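Local coordinates for protein endo-N-acetyl-beta-D-glucosaminidase (Hypocrea jecorina, PDB 4AC1) that cleaves N-linked glycans within their chitobiose core, as a family 18 glycoside hydrolase responsible for deglycosylating the cellulases of its own fungus, at residues A198-Y203 against V240-E245; W185-F190 against K215-Q220. One frame throughout, in Å; residues are numbered along the deposited sequence.

Contact 1. Residues A198-Y203 against V240-E245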
ATOM      1  N   ALA A 198      13.326 -13.929  -1.522  1.00  8.00           N
ATOM      2  CA  ALA A 198      14.138 -14.918  -2.261  1.00  8.47           C
ATOM      3  C   ALA A 198      14.085 -16.323  -1.636  1.00  8.32           C
ATOM      4  O   ALA A 198      14.403 -17.308  -2.301  1.00  9.04           O
ATOM      5  CB  ALA A 198      15.584 -14.446  -2.423  1.00  9.32           C
ATOM      6  N   ASP A 199      13.710 -16.403  -0.360  1.00  8.50           N
ATOM      7  CA  ASP A 199      13.320 -17.670   0.274  1.00  8.82           C
ATOM      8  C   ASP A 199      12.213 -17.398   1.290  1.00  8.66           C
ATOM      9  O   ASP A 199      11.829 -16.240   1.511  1.00  8.03           O
ATOM     10  CB  ASP A 199      14.524 -18.419   0.895  1.00 10.18           C
ATOM     11  CG  ASP A 199      15.212 -17.643   2.008  1.00 11.97           C
ATOM     12  OD1 ASP A 199      14.545 -16.969   2.826  1.00 12.21           O
ATOM     13  OD2 ASP A 199      16.458 -17.755   2.091  1.00 16.16           O
ATOM     14  N   THR A 200      11.696 -18.452   1.904  1.00  8.04           N
ATOM     15  CA  THR A 200      10.563 -18.323   2.810  1.00  8.63           C
ATOM     16  C   THR A 200      10.902 -17.827   4.212  1.00  8.04           C
ATOM     17  O   THR A 200       9.999 -17.593   5.012  1.00  8.04           O
ATOM     18  CB  THR A 200       9.876 -19.677   3.002  1.00  8.51           C
ATOM     19  OG1 THR A 200      10.817 -20.612   3.541  1.00  9.85           O
ATOM     20  CG2 THR A 200       9.329 -20.198   1.696  1.00  9.86           C
ATOM     21  N   SER A 201      12.192 -17.686   4.530  1.00  7.80           N
ATOM     22  CA  SER A 201      12.588 -17.518   5.931  0.50  7.45           C
ATOM     23  C   SER A 201      11.994 -16.274   6.593  1.00  7.31           C
ATOM     24  O   SER A 201      11.479 -16.352   7.725  1.00  6.85           O
ATOM     25  CB  SER A 201      14.110 -17.585   6.108  0.50  7.86           C
ATOM     26  OG  SER A 201      14.753 -16.530   5.418  0.50  7.64           O
ATOM     27  N   ASP A 202      12.040 -15.139   5.898  1.00  6.71           N
ATOM     28  CA  ASP A 202      11.510 -13.901   6.477  1.00  6.76           C
ATOM     29  C   ASP A 202       9.992 -13.933   6.684  1.00  6.43           C
ATOM     30  O   ASP A 202       9.500 -13.612   7.778  1.00  6.36           O
ATOM     31  CB  ASP A 202      11.936 -12.692   5.644  1.00  6.56           C
ATOM     32  CG  ASP A 202      13.452 -12.458   5.681  1.00  8.81           C
ATOM     33  OD1 ASP A 202      14.154 -13.120   6.485  1.00  8.48           O
ATOM     34  OD2 ASP A 202      13.970 -11.621   4.913  1.00  7.14           O
ATOM     35  N   TYR A 203       9.262 -14.345   5.649  1.00  5.97           N
ATOM     36  CA  TYR A 203       7.813 -14.473   5.742  1.00  6.34           C
ATOM     37  C   TYR A 203       7.440 -15.420   6.893  1.00  6.27           C
ATOM     38  O   TYR A 203       6.558 -15.109   7.704  1.00  7.02           O
ATOM     39  CB  TYR A 203       7.233 -14.941   4.397  1.00  6.87           C
ATOM     40  CG  TYR A 203       5.738 -14.752   4.244  1.00  6.20           C
ATOM     41  CD1 TYR A 203       4.833 -15.615   4.858  1.00  6.66           C
ATOM     42  CD2 TYR A 203       5.232 -13.706   3.469  1.00  6.66           C
ATOM     43  CE1 TYR A 203       3.463 -15.435   4.713  1.00  5.73           C
ATOM     44  CE2 TYR A 203       3.858 -13.524   3.313  1.00  6.01           C
ATOM     45  CZ  TYR A 203       2.990 -14.399   3.934  1.00  5.97           C
ATOM     46  OH  TYR A 203       1.628 -14.261   3.828  1.00  5.69           O
ATOM     47  N   VAL A 240       5.237 -20.498  -4.025  1.00  7.27           N
ATOM     48  CA  VAL A 240       4.865 -21.927  -4.098  1.00  7.54           C
ATOM     49  C   VAL A 240       5.092 -22.603  -2.733  1.00  7.60           C
ATOM     50  O   VAL A 240       4.220 -23.313  -2.224  1.00  8.33           O
ATOM     51  CB  VAL A 240       5.594 -22.685  -5.247  1.00  7.87           C
ATOM     52  CG1 VAL A 240       5.349 -24.197  -5.147  1.00  8.53           C
ATOM     53  CG2 VAL A 240       5.120 -22.178  -6.588  1.00  8.01           C
ATOM     54  N   SER A 241       6.261 -22.363  -2.146  1.00  7.18           N
ATOM     55  CA  SER A 241       6.583 -22.941  -0.847  0.50  7.32           C
ATOM     56  C   SER A 241       5.674 -22.412   0.266  1.00  7.31           C
ATOM     57  O   SER A 241       5.175 -23.179   1.082  1.00  7.48           O
ATOM     58  CB  SER A 241       8.049 -22.697  -0.510  0.50  6.42           C
ATOM     59  OG  SER A 241       8.377 -23.260   0.744  0.50  8.07           O
ATOM     60  N   LEU A 242       5.457 -21.094   0.305  1.00  7.01           N
ATOM     61  CA  LEU A 242       4.578 -20.505   1.316  1.00  6.88           C
ATOM     62  C   LEU A 242       3.162 -21.062   1.257  1.00  6.90           C
ATOM     63  O   LEU A 242       2.593 -21.393   2.294  1.00  7.61           O
ATOM     64  CB  LEU A 242       4.537 -18.977   1.187  1.00  6.77           C
ATOM     65  CG  LEU A 242       5.857 -18.256   1.475  1.00  6.69           C
ATOM     66  CD1 LEU A 242       5.729 -16.785   1.141  1.00  6.94           C
ATOM     67  CD2 LEU A 242       6.284 -18.451   2.915  1.00  6.91           C
ATOM     68  N   VAL A 243       2.602 -21.161   0.049  1.00  7.32           N
ATOM     69  CA  VAL A 243       1.256 -21.692  -0.155  0.50  7.02           C
ATOM     70  C   VAL A 243       1.161 -23.152   0.331  1.00  7.77           C
ATOM     71  O   VAL A 243       0.153 -23.563   0.903  1.00  7.45           O
ATOM     72  CB  VAL A 243       0.818 -21.498  -1.636  0.50  6.79           C
ATOM     73  CG1 VAL A 243      -0.401 -22.356  -2.002  0.50  5.54           C
ATOM     74  CG2 VAL A 243       0.537 -20.017  -1.898  0.50  4.84           C
ATOM     75  N   SER A 244       2.236 -23.921   0.124  1.00  8.15           N
ATOM     76  CA  SER A 244       2.267 -25.311   0.616  1.00  9.86           C
ATOM     77  C   SER A 244       2.193 -25.381   2.151  1.00  9.90           C
ATOM     78  O   SER A 244       1.670 -26.355   2.715  1.00 10.54           O
ATOM     79  CB  SER A 244       3.485 -26.063   0.075  1.00 10.03           C
ATOM     80  OG  SER A 244       4.650 -25.795   0.827  1.00 12.96           O
ATOM     81  N   GLU A 245       2.701 -24.339   2.812  1.00  9.34           N
ATOM     82  CA  GLU A 245       2.671 -24.228   4.271  1.00  9.88           C
ATOM     83  C   GLU A 245       1.332 -23.717   4.785  1.00  9.83           C
ATOM     84  O   GLU A 245       0.791 -24.258   5.753  1.00 10.48           O
ATOM     85  CB  GLU A 245       3.741 -23.248   4.762  1.00  9.85           C
ATOM     86  CG  GLU A 245       5.180 -23.604   4.482  1.00 11.00           C
ATOM     87  CD  GLU A 245       6.117 -22.638   5.182  1.00 13.00           C
ATOM     88  OE1 GLU A 245       6.391 -21.569   4.612  1.00 11.92           O
ATOM     89  OE2 GLU A 245       6.526 -22.922   6.327  1.00 14.29           O
TER

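Contact 2. Residues W185-F190 against K215-Q220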
ATOM      1  N   TRP A 185      -4.782  -5.646   6.371  1.00  4.38           N
ATOM      2  CA  TRP A 185      -3.525  -6.335   6.072  1.00  3.87           C
ATOM      3  C   TRP A 185      -2.345  -5.379   6.145  1.00  3.84           C
ATOM      4  O   TRP A 185      -2.520  -4.155   6.282  1.00  3.84           O
ATOM      5  CB  TRP A 185      -3.558  -7.071   4.712  1.00  4.07           C
ATOM      6  CG  TRP A 185      -3.465  -6.189   3.499  1.00  3.83           C
ATOM      7  CD1 TRP A 185      -2.321  -5.737   2.904  1.00  4.41           C
ATOM      8  CD2 TRP A 185      -4.556  -5.663   2.725  1.00  4.71           C
ATOM      9  NE1 TRP A 185      -2.620  -4.959   1.819  1.00  4.59           N
ATOM     10  CE2 TRP A 185      -3.984  -4.908   1.677  1.00  4.13           C
ATOM     11  CE3 TRP A 185      -5.956  -5.749   2.816  1.00  4.58           C
ATOM     12  CZ2 TRP A 185      -4.755  -4.221   0.740  1.00  4.86           C
ATOM     13  CZ3 TRP A 185      -6.721  -5.084   1.871  1.00  6.03           C
ATOM     14  CH2 TRP A 185      -6.115  -4.324   0.847  1.00  5.17           C
ATOM     15  N   TYR A 186      -1.154  -5.969   6.059  1.00  3.57           N
ATOM     16  CA  TYR A 186       0.109  -5.257   6.070  1.00  3.80           C
ATOM     17  C   TYR A 186       0.791  -5.410   4.712  1.00  3.46           C
ATOM     18  O   TYR A 186       1.102  -6.533   4.283  1.00  4.26           O
ATOM     19  CB  TYR A 186       1.005  -5.799   7.191  1.00  4.19           C
ATOM     20  CG  TYR A 186       0.390  -5.700   8.574  1.00  4.30           C
ATOM     21  CD1 TYR A 186       0.484  -4.517   9.307  1.00  5.58           C
ATOM     22  CD2 TYR A 186      -0.280  -6.789   9.151  1.00  5.45           C
ATOM     23  CE1 TYR A 186      -0.088  -4.406  10.557  1.00  6.59           C
ATOM     24  CE2 TYR A 186      -0.856  -6.682  10.425  1.00  5.72           C
ATOM     25  CZ  TYR A 186      -0.738  -5.492  11.118  1.00  6.50           C
ATOM     26  OH  TYR A 186      -1.315  -5.398  12.371  1.00  8.53           O
ATOM     27  N   ASN A 187       0.982  -4.282   4.032  1.00  3.44           N
ATOM     28  CA  ASN A 187       1.722  -4.214   2.774  1.00  3.73           C
ATOM     29  C   ASN A 187       3.193  -4.263   3.131  1.00  4.06           C
ATOM     30  O   ASN A 187       3.834  -3.233   3.352  1.00  4.51           O
ATOM     31  CB  ASN A 187       1.387  -2.905   2.063  1.00  4.38           C
ATOM     32  CG  ASN A 187      -0.023  -2.886   1.540  1.00  3.72           C
ATOM     33  OD1 ASN A 187      -0.390  -3.712   0.698  1.00  5.09           O
ATOM     34  ND2 ASN A 187      -0.834  -1.956   2.054  1.00  5.49           N
ATOM     35  N   THR A 188       3.719  -5.477   3.225  1.00  3.86           N
ATOM     36  CA  THR A 188       4.981  -5.669   3.933  1.00  4.60           C
ATOM     37  C   THR A 188       6.158  -5.507   2.975  1.00  3.80           C
ATOM     38  O   THR A 188       6.235  -6.184   1.946  1.00  4.45           O
ATOM     39  CB  THR A 188       4.983  -7.017   4.682  1.00  3.69           C
ATOM     40  OG1 THR A 188       3.847  -7.078   5.554  1.00  5.05           O
ATOM     41  CG2 THR A 188       6.207  -7.171   5.554  1.00  5.50           C
ATOM     42  N   GLN A 189       7.042  -4.561   3.289  1.00  3.78           N
ATOM     43  CA  GLN A 189       8.094  -4.188   2.346  1.00  4.51           C
ATOM     44  C   GLN A 189       9.311  -5.115   2.469  1.00  4.71           C
ATOM     45  O   GLN A 189      10.155  -4.929   3.354  1.00  4.85           O
ATOM     46  CB  GLN A 189       8.486  -2.717   2.530  1.00  4.51           C
ATOM     47  CG  GLN A 189       7.291  -1.766   2.631  1.00  6.16           C
ATOM     48  CD  GLN A 189       7.677  -0.301   2.536  1.00  5.44           C
ATOM     49  OE1 GLN A 189       8.537   0.054   1.734  1.00  7.46           O
ATOM     50  NE2 GLN A 189       7.055   0.550   3.341  1.00  6.37           N
ATOM     51  N   PHE A 190       9.373  -6.120   1.589  1.00  5.10           N
ATOM     52  CA  PHE A 190      10.519  -7.038   1.493  1.00  5.57           C
ATOM     53  C   PHE A 190      11.556  -6.478   0.513  1.00  5.71           C
ATOM     54  O   PHE A 190      11.850  -7.076  -0.540  1.00  6.26           O
ATOM     55  CB  PHE A 190      10.082  -8.447   1.050  1.00  5.75           C
ATOM     56  CG  PHE A 190       9.237  -9.192   2.065  1.00  5.54           C
ATOM     57  CD1 PHE A 190       7.854  -8.996   2.135  1.00  4.74           C
ATOM     58  CD2 PHE A 190       9.824 -10.115   2.930  1.00  6.38           C
ATOM     59  CE1 PHE A 190       7.083  -9.692   3.059  1.00  6.03           C
ATOM     60  CE2 PHE A 190       9.061 -10.821   3.855  1.00  5.75           C
ATOM     61  CZ  PHE A 190       7.682 -10.610   3.915  1.00  6.14           C
ATOM     62  N   LYS A 215      -2.927 -11.769   6.540  1.00  5.48           N
ATOM     63  CA  LYS A 215      -2.690 -10.328   6.696  1.00  5.47           C
ATOM     64  C   LYS A 215      -1.299  -9.876   6.266  1.00  5.21           C
ATOM     65  O   LYS A 215      -0.985  -8.696   6.379  1.00  5.29           O
ATOM     66  CB  LYS A 215      -2.938  -9.897   8.135  1.00  6.71           C
ATOM     67  CG  LYS A 215      -4.332 -10.182   8.621  1.00  9.13           C
ATOM     68  CD  LYS A 215      -4.437  -9.736  10.054  1.00 11.59           C
ATOM     69  CE  LYS A 215      -4.788  -8.282  10.047  1.00 12.83           C
ATOM     70  NZ  LYS A 215      -5.045  -7.735  11.401  1.00 13.43           N
ATOM     71  N   VAL A 216      -0.468 -10.792   5.781  1.00  4.76           N
ATOM     72  CA  VAL A 216       0.883 -10.420   5.345  1.00  4.87           C
ATOM     73  C   VAL A 216       0.966 -10.501   3.817  1.00  4.65           C
ATOM     74  O   VAL A 216       1.043 -11.588   3.237  1.00  4.92           O
ATOM     75  CB  VAL A 216       1.973 -11.289   6.017  1.00  5.07           C
ATOM     76  CG1 VAL A 216       3.351 -10.800   5.603  1.00  5.21           C
ATOM     77  CG2 VAL A 216       1.831 -11.235   7.528  1.00  6.47           C
ATOM     78  N   VAL A 217       0.887  -9.340   3.185  1.00  3.57           N
ATOM     79  CA  VAL A 217       1.082  -9.191   1.746  1.00  4.05           C
ATOM     80  C   VAL A 217       2.572  -8.998   1.491  1.00  4.06           C
ATOM     81  O   VAL A 217       3.234  -8.175   2.132  1.00  4.93           O
ATOM     82  CB  VAL A 217       0.270  -7.984   1.213  1.00  4.60           C
ATOM     83  CG1 VAL A 217       0.736  -7.555  -0.159  1.00  3.95           C
ATOM     84  CG2 VAL A 217      -1.200  -8.340   1.167  1.00  4.45           C
ATOM     85  N   ALA A 218       3.095  -9.818   0.581  1.00  4.20           N
ATOM     86  CA  ALA A 218       4.508  -9.762   0.185  1.00  4.48           C
ATOM     87  C   ALA A 218       4.789  -8.619  -0.771  1.00  4.27           C
ATOM     88  O   ALA A 218       4.498  -8.703  -1.969  1.00  4.86           O
ATOM     89  CB  ALA A 218       4.929 -11.072  -0.410  1.00  5.60           C
ATOM     90  N   GLY A 219       5.353  -7.543  -0.236  1.00  4.10           N
ATOM     91  CA  GLY A 219       5.697  -6.389  -1.035  1.00  4.64           C
ATOM     92  C   GLY A 219       6.962  -6.580  -1.831  1.00  4.39           C
ATOM     93  O   GLY A 219       7.954  -7.124  -1.320  1.00  5.16           O
ATOM     94  N   GLN A 220       6.921  -6.092  -3.062  1.00  4.51           N
ATOM     95  CA  GLN A 220       8.005  -6.240  -4.040  1.00  4.67           C
ATOM     96  C   GLN A 220       8.253  -4.961  -4.820  1.00  4.84           C
ATOM     97  O   GLN A 220       7.316  -4.284  -5.258  1.00  5.01           O
ATOM     98  CB  GLN A 220       7.639  -7.336  -5.043  1.00  5.61           C
ATOM     99  CG  GLN A 220       7.608  -8.731  -4.440  1.00  5.70           C
ATOM    100  CD  GLN A 220       9.002  -9.260  -4.210  1.00  4.52           C
ATOM    101  OE1 GLN A 220       9.615  -9.809  -5.125  1.00  7.58           O
ATOM    102  NE2 GLN A 220       9.516  -9.089  -2.999  1.00  6.17           N
TER
HETATM  103  O   HOH W   1      12.279  -9.413  -1.888  1.00  6.90           O

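Contact 1. Residues A198-Y203 against V240-E245
Leu242 meets both Tyr203 and Thr200 where helix 201-208 and helix 232-246 pack side by side in the outer layer of the family 18 beta/alpha barrel. Its CD1 methyl stands over one face of the Tyr203 ring, a CH-pi contact 3.9 Å from the ring centroid and offset toward the rim, closest to CG at 3.7 Å. Leu242 CD2, the other branch, touches CD1 of Tyr203 and also reaches Thr200 CG2, at 3.7 Å. Thr200 CG2 also touches Ser241 CB at 3.6 Å. No hydrogen bond crosses between the two segments, so the join rests mainly on apolar contacts.

A chi1 of -164° directs CG of Tyr203, anti to its backbone N, toward Leu242. The far end is held by the barrel, since the OH is hydrogen-bonded to Val216 O, while Ile249 and Tyr246 add to the packing around the side chain. An alanine in place of Tyr203 would probably open a gap over Leu242 CD1 and deprive Val216 O of its hydroxyl partner. Toward the surface, Glu245 OE1 approaches Thr200 CB at 4.3 Å and lies close to the carboxylate of Asp204, a pairing of like charges that may raise the pKa of one of them.

Behind Thr200, a capping bond steadies the turn into the helix: Ser201 N donates to Asp199 OD1 over 3.0 Å, reaching it from above the carboxylate plane.

Contact 2. Residues W185-F190 against K215-Q220
Gly219 O is gripped by two N-H groups: NE2 of Gln220 donates to it over 3.0 Å, and Phe190 N adds a weak bond from across the contact. The Gln220 amide arrives from above the carbonyl plane, its chain bent about CB-CG (chi2 -75°). The same NE2 also donates to a water, which in turn donates to Phe190 O at 2.7 Å, so both hydrogens of the amide are used.

From here back toward Trp185 the two strands run parallel, with bonds alternating from strand to strand: Gly219 N to Thr188 O at 2.7 Å, Thr188 N to Val217 O, Val217 N to Tyr186 O, and Tyr186 N to Lys215 O. Backbone atoms come so near at Gly219 that a CB there would fall only 2.4 Å from Thr188 O. These are adjacent strands of the beta/alpha barrel, the ends of a beta-alpha-beta unit whose connection carries helix 201-208.

Tyr186, Thr188, Val216 and Ala218 share one face of the sheet, the one on which Val216 touches Ile206 of that helix. Asn187, Gln189 and Val217 share the other. There Gln189 OE1 and Glu127 bind a zinc ion, while Gln189 NE2 is held by Ala155 O.

Trp185 CD1 presses obliquely on Val217 CG2 at 3.3 Å, a tight fit. In the indole plane, NE1 of Trp185 donates to Asn187 OD1 over 2.8 Å (159° at the hydrogen), which helps fix the rotation of that amide. Tyr186 turns its ring edge, through CD2, to Lys215 O at 3.4 Å; its hydroxyl and Lys215 NZ both bond to Gln176 OE1, and NZ also reaches Gly180 O.

From the N terminus the four segments come in the order 185-190, 198-203, 215-220, 240-245, so the contacts cross: each has one segment between the two of the other. Contact 2 closes a loop of 24 residues, which contains helix 201-208 and so the first segment of contact 1. Contact 1 closes 36 residues, which include strand 216-221. Together they bind two successive strand-helix units: contact 2 joins their strands within the barrel wall, contact 1 their helices in the layer around it. The layers also meet directly, since the Phe190 ring at the end of its segment packs through CE2 on Asp202 CB at 3.9 Å.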